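Local coordinates for Ketoacyl_synth_N domain-containing protein (Photorhabdus luminescens subsp. laumondii, PDB 6SMO) that probably serves polyketide synthesis as a ketoacyl-synthase-like partner of a ketosynthase chain, with a polyketide-like oxo-dodecanal held in its pocket, at residues D280-D285 against I354-N359; G162-G167 against Q360-A365. One frame throughout, in Å; residues are numbered along the deposited sequence.

Contact 1: D280-D285 against I354-N359; sequences DGIYDD and IQRFSN
Asp-280 and Arg-356 form a salt bridge at the close end of this contact, where their CA atoms are 4.6 Å apart. The NE of Arg-356 gives its hydrogen to Asp-280 OD1 at 2.6 Å, with an N-H...O angle of 152°. The NH1 of Arg-356 makes a second, weak bond to the same OD1 at 3.2 Å. Two nitrogens of one guanidinium thus hold one carboxylate oxygen, and the two flat groups are nearly coplanar, 15° apart. Asp-280 CB points toward the strand, and CG lies anti to its backbone N (chi1 -177°). The same side chain also covers a face of Phe-357. Its CB lies 4.0 Å from the centre of the Phe-357 ring in a CH-pi contact, and OD2 sits over that face nearer the rim. Tyr-283 CD2 touches Phe-357 CE1 at the ring edge of the phenylalanine, 3.7 Å away. The fold is that of the thiolase superfamily. Strand 351-356 runs parallel to strand 275-278, and Asp-280 lies in the loop that leads from the latter to helix 286-296. Glu-286 of that helix accepts the backbone N of Asp-280, and Phe-210 stacks on Phe-357. Farther along, the packing opens out. The CA atoms of Tyr-283 and Asn-359 are 9.3 Å apart, and Asn-359 is partly exposed. Here Tyr-283 OH donates to Asn-359 OD1 at 3.2 Å, in the amide plane and on a lone pair. Lys-213 adds a weak bond to the same hydroxyl.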
loop_
_atom_site.group_PDB
_atom_site.type_symbol
_atom_site.label_atom_id
_atom_site.label_comp_id
_atom_site.label_asym_id
_atom_site.label_seq_id
_atom_site.Cartn_x
_atom_site.Cartn_y
_atom_site.Cartn_z
ATOM N N ASP C 280 -15.175 9.492 18.335
ATOM C CA ASP C 280 -13.705 9.466 18.098
ATOM C C ASP C 280 -12.982 9.558 19.448
ATOM O O ASP C 280 -12.152 8.673 19.732
ATOM C CB ASP C 280 -13.289 10.593 17.146
ATOM C CG ASP C 280 -11.811 10.606 16.792
ATOM O OD1 ASP C 280 -11.267 9.523 16.504
ATOM O OD2 ASP C 280 -11.215 11.701 16.804
ATOM N N GLY C 281 -13.293 10.591 20.237
ATOM C CA GLY C 281 -12.834 10.753 21.630
ATOM C C GLY C 281 -11.398 11.243 21.734
ATOM O O GLY C 281 -10.819 11.108 22.830
ATOM N N ILE C 282 -10.842 11.794 20.649
ATOM C CA ILE C 282 -9.460 12.363 20.604
ATOM C C ILE C 282 -9.524 13.841 21.008
ATOM O O ILE C 282 -8.749 14.240 21.901
ATOM C CB ILE C 282 -8.823 12.183 19.210
ATOM C CG1 ILE C 282 -8.745 10.711 18.793
ATOM C CG2 ILE C 282 -7.459 12.858 19.142
ATOM C CD1 ILE C 282 -7.821 9.862 19.642
ATOM N N TYR C 283 -10.413 14.610 20.372
ATOM C CA TYR C 283 -10.482 16.095 20.455
ATOM C C TYR C 283 -11.646 16.525 21.356
ATOM O O TYR C 283 -12.646 15.786 21.465
ATOM C CB TYR C 283 -10.582 16.691 19.049
ATOM C CG TYR C 283 -9.451 16.289 18.137
ATOM C CD1 TYR C 283 -8.244 16.971 18.150
ATOM C CD2 TYR C 283 -9.572 15.209 17.276
ATOM C CE1 TYR C 283 -7.194 16.600 17.324
ATOM C CE2 TYR C 283 -8.534 14.825 16.443
ATOM C CZ TYR C 283 -7.340 15.524 16.467
ATOM O OH TYR C 283 -6.312 15.151 15.649
ATOM N N ASP C 284 -11.508 17.708 21.967
ATOM C CA ASP C 284 -12.410 18.251 23.019
ATOM C C ASP C 284 -13.755 18.671 22.411
ATOM O O ASP C 284 -14.795 18.391 23.039
ATOM C CB ASP C 284 -11.768 19.445 23.734
ATOM C CG ASP C 284 -10.498 19.111 24.497
ATOM O OD1 ASP C 284 -9.908 18.046 24.224
ATOM O OD2 ASP C 284 -10.104 19.923 25.359
ATOM N N ASP C 285 -13.730 19.316 21.240
ATOM C CA ASP C 285 -14.887 20.047 20.652
ATOM C C ASP C 285 -15.870 19.085 19.970
ATOM O O ASP C 285 -16.960 19.557 19.591
ATOM C CB ASP C 285 -14.410 21.115 19.663
ATOM C CG ASP C 285 -13.567 22.212 20.292
ATOM O OD1 ASP C 285 -13.789 22.517 21.482
ATOM O OD2 ASP C 285 -12.691 22.753 19.587
ATOM N N ILE C 354 -20.374 4.156 14.595
ATOM C CA ILE C 354 -19.020 4.549 15.089
ATOM C C ILE C 354 -18.476 5.654 14.178
ATOM O O ILE C 354 -18.594 5.507 12.948
ATOM C CB ILE C 354 -18.082 3.327 15.129
ATOM C CG1 ILE C 354 -18.707 2.159 15.896
ATOM C CG2 ILE C 354 -16.720 3.706 15.695
ATOM C CD1 ILE C 354 -18.373 0.807 15.321
ATOM N N GLN C 355 -17.906 6.709 14.770
ATOM C CA GLN C 355 -17.294 7.852 14.040
ATOM C C GLN C 355 -15.816 7.967 14.423
ATOM O O GLN C 355 -15.489 7.760 15.610
ATOM C CB GLN C 355 -18.028 9.157 14.354
ATOM C CG GLN C 355 -17.684 10.288 13.393
ATOM C CD GLN C 355 -18.383 11.579 13.735
ATOM O OE1 GLN C 355 -19.121 12.141 12.928
ATOM N NE2 GLN C 355 -18.155 12.065 14.944
ATOM N N ARG C 356 -14.968 8.274 13.438
ATOM C CA ARG C 356 -13.536 8.633 13.618
ATOM C C ARG C 356 -13.183 9.755 12.637
ATOM O O ARG C 356 -13.844 9.850 11.586
ATOM C CB ARG C 356 -12.632 7.417 13.389
ATOM C CG ARG C 356 -12.364 6.589 14.638
ATOM C CD ARG C 356 -10.882 6.333 14.827
ATOM N NE ARG C 356 -10.163 7.558 15.157
ATOM C CZ ARG C 356 -8.838 7.695 15.170
ATOM N NH1 ARG C 356 -8.301 8.860 15.491
ATOM N NH2 ARG C 356 -8.052 6.677 14.861
ATOM N N PHE C 357 -12.186 10.574 12.975
ATOM C CA PHE C 357 -11.630 11.617 12.073
ATOM C C PHE C 357 -10.165 11.894 12.425
ATOM O O PHE C 357 -9.740 11.621 13.565
ATOM C CB PHE C 357 -12.493 12.882 12.090
ATOM C CG PHE C 357 -13.039 13.319 13.425
ATOM C CD1 PHE C 357 -12.258 14.050 14.307
ATOM C CD2 PHE C 357 -14.355 13.054 13.774
ATOM C CE1 PHE C 357 -12.772 14.477 15.522
ATOM C CE2 PHE C 357 -14.866 13.480 14.990
ATOM C CZ PHE C 357 -14.074 14.190 15.861
ATOM N N SER C 358 -9.427 12.422 11.446
ATOM C CA SER C 358 -7.954 12.617 11.471
ATOM C C SER C 358 -7.612 14.049 11.894
ATOM O O SER C 358 -8.544 14.862 12.059
ATOM C CB SER C 358 -7.356 12.295 10.129
ATOM O OG SER C 358 -7.696 13.291 9.175
ATOM N N ASN C 359 -6.316 14.332 12.046
ATOM C CA ASN C 359 -5.766 15.669 12.393
ATOM C C ASN C 359 -5.930 16.613 11.195
ATOM O O ASN C 359 -6.275 17.790 11.417
ATOM C CB ASN C 359 -4.299 15.572 12.821
ATOM C CG ASN C 359 -3.783 16.844 13.457
ATOM O OD1 ASN C 359 -4.088 17.135 14.611
ATOM N ND2 ASN C 359 -2.990 17.603 12.717
#

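Contact 2: G162-G167 against Q360-A365; sequences GMQAIG and QGHVCA
Gln-164 NE2 and His-362 NE2 each hydrogen-bond to one acceptor, the backbone O of Val-184 of the PKS_KS domain-containing chain, so helix and strand meet the partner subunit together. Between themselves the two side chains only touch, with Gln-164 NE2 4.2 Å from His-362 CD2. The amide of Gln-164 is held at both ends, NE2 also by Asp-249 and OE1 by Thr-157, while Ser-358 OG bonds to ND1 of His-362, so both ring nitrogens have partners. The bonds to the amide should fix its rotation. Away from the subunit interface the contact is apolar, and no hydrogen bond joins the two segments directly. Helix 161-175 probably corresponds to the central helix of the thiolase fold, which in ketosynthases follows the nucleophile elbow. Here it lies against strand 362-369; the local axes come within 8.6 Å of each other at 47°. Met-163 and Cys-364 carry the apolar packing. The CG of Met-163, anti to the backbone N (chi1 -153°), rests 3.7 Å from Cys-364 CB. The chain bends at chi2 (75°), which turns SD; CE lies 4.0 Å from Ala-365 CA, against the strand backbone. Cys-364 SG approaches Gln-164 CG more loosely, at 4.3 Å.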
loop_
_atom_site.group_PDB
_atom_site.type_symbol
_atom_site.label_atom_id
_atom_site.label_comp_id
_atom_site.label_asym_id
_atom_site.label_seq_id
_atom_site.Cartn_x
_atom_site.Cartn_y
_atom_site.Cartn_z
ATOM N N GLY C 162 -7.766 2.174 8.931
ATOM C CA GLY C 162 -8.556 0.960 9.212
ATOM C C GLY C 162 -10.046 1.189 9.021
ATOM O O GLY C 162 -10.746 0.225 8.655
ATOM N N MET C 163 -10.518 2.415 9.262
ATOM C CA MET C 163 -11.945 2.813 9.123
ATOM C C MET C 163 -12.346 2.744 7.643
ATOM O O MET C 163 -13.486 2.324 7.359
ATOM C CB MET C 163 -12.180 4.231 9.655
ATOM C CG MET C 163 -13.594 4.467 10.148
ATOM S SD MET C 163 -13.905 3.690 11.756
ATOM C CE MET C 163 -15.615 4.158 12.020
ATOM N N GLN C 164 -11.439 3.142 6.743
ATOM C CA GLN C 164 -11.622 3.063 5.268
ATOM C C GLN C 164 -11.518 1.599 4.817
ATOM O O GLN C 164 -12.289 1.208 3.918
ATOM C CB GLN C 164 -10.596 3.943 4.549
ATOM C CG GLN C 164 -10.887 5.433 4.666
ATOM C CD GLN C 164 -9.865 6.298 3.968
ATOM O OE1 GLN C 164 -8.728 5.892 3.735
ATOM N NE2 GLN C 164 -10.264 7.512 3.631
ATOM N N ALA C 165 -10.609 0.829 5.426
ATOM C CA ALA C 165 -10.321 -0.588 5.091
ATOM C C ALA C 165 -11.603 -1.428 5.180
ATOM O O ALA C 165 -11.845 -2.220 4.251
ATOM C CB ALA C 165 -9.241 -1.130 5.996
ATOM N N ILE C 166 -12.394 -1.252 6.245
ATOM C CA ILE C 166 -13.666 -2.004 6.482
ATOM C C ILE C 166 -14.708 -1.547 5.453
ATOM O O ILE C 166 -15.398 -2.416 4.884
ATOM C CB ILE C 166 -14.180 -1.819 7.927
ATOM C CG1 ILE C 166 -13.143 -2.238 8.975
ATOM C CG2 ILE C 166 -15.495 -2.560 8.128
ATOM C CD1 ILE C 166 -13.398 -1.664 10.349
ATOM N N GLY C 167 -14.815 -0.231 5.238
ATOM C CA GLY C 167 -15.824 0.403 4.369
ATOM C C GLY C 167 -15.704 -0.028 2.916
ATOM O O GLY C 167 -16.750 -0.331 2.308
ATOM N N GLN C 360 -5.693 16.111 9.977
ATOM C CA GLN C 360 -5.713 16.901 8.714
ATOM C C GLN C 360 -7.154 17.284 8.352
ATOM O O GLN C 360 -7.327 18.306 7.654
ATOM C CB GLN C 360 -5.039 16.121 7.584
ATOM C CG GLN C 360 -3.531 15.986 7.755
ATOM C CD GLN C 360 -2.812 17.299 7.577
ATOM O OE1 GLN C 360 -2.224 17.837 8.513
ATOM N NE2 GLN C 360 -2.862 17.835 6.369
ATOM N N GLY C 361 -8.141 16.492 8.789
ATOM C CA GLY C 361 -9.572 16.859 8.754
ATOM C C GLY C 361 -10.437 15.882 7.974
ATOM O O GLY C 361 -11.330 16.355 7.245
ATOM N N HIS C 362 -10.217 14.572 8.133
ATOM C CA HIS C 362 -11.089 13.500 7.577
ATOM C C HIS C 362 -12.399 13.451 8.371
ATOM O O HIS C 362 -12.442 14.033 9.467
ATOM C CB HIS C 362 -10.385 12.135 7.596
ATOM C CG HIS C 362 -9.426 11.927 6.474
ATOM N ND1 HIS C 362 -8.118 12.366 6.530
ATOM C CD2 HIS C 362 -9.574 11.324 5.275
ATOM C CE1 HIS C 362 -7.503 12.048 5.410
ATOM N NE2 HIS C 362 -8.374 11.409 4.623
ATOM N N VAL C 363 -13.427 12.803 7.816
ATOM C CA VAL C 363 -14.689 12.433 8.526
ATOM C C VAL C 363 -15.118 11.051 8.021
ATOM O O VAL C 363 -15.639 10.971 6.890
ATOM C CB VAL C 363 -15.808 13.476 8.329
ATOM C CG1 VAL C 363 -17.126 13.012 8.932
ATOM C CG2 VAL C 363 -15.426 14.839 8.887
ATOM N N CYS C 364 -14.894 10.012 8.831
ATOM C CA CYS C 364 -15.220 8.596 8.520
ATOM C C CYS C 364 -16.174 8.043 9.584
ATOM O O CYS C 364 -16.001 8.384 10.770
ATOM C CB CYS C 364 -13.953 7.753 8.449
ATOM S SG CYS C 364 -12.806 8.297 7.155
ATOM N N ALA C 365 -17.147 7.228 9.169
ATOM C CA ALA C 365 -18.142 6.592 10.062
ATOM C C ALA C 365 -18.654 5.284 9.446
ATOM O O ALA C 365 -18.814 5.229 8.210
ATOM C CB ALA C 365 -19.275 7.549 10.340
#

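How the contacts relate
From the N terminus, the first of the four segments is 162-167, on helix 161-175; its partner comes 192 residues later. The chain next forms the loop 280-285 after strand 275-278. The following 68 residues include helices 286-296 and 319-329 and return on strand 351-356, where contact 1 closes. The chain turns at once, and segment 360-365 closes contact 2, so the shorter loop lies wholly within the longer one. Strands 351-356 and 362-369 are antiparallel neighbours, probably joined by a hydrogen bond from Arg-356 N to Cys-364 O. Contact 1 ties this hairpin to the loop beyond strand 275-278; contact 2 ties it to the helix.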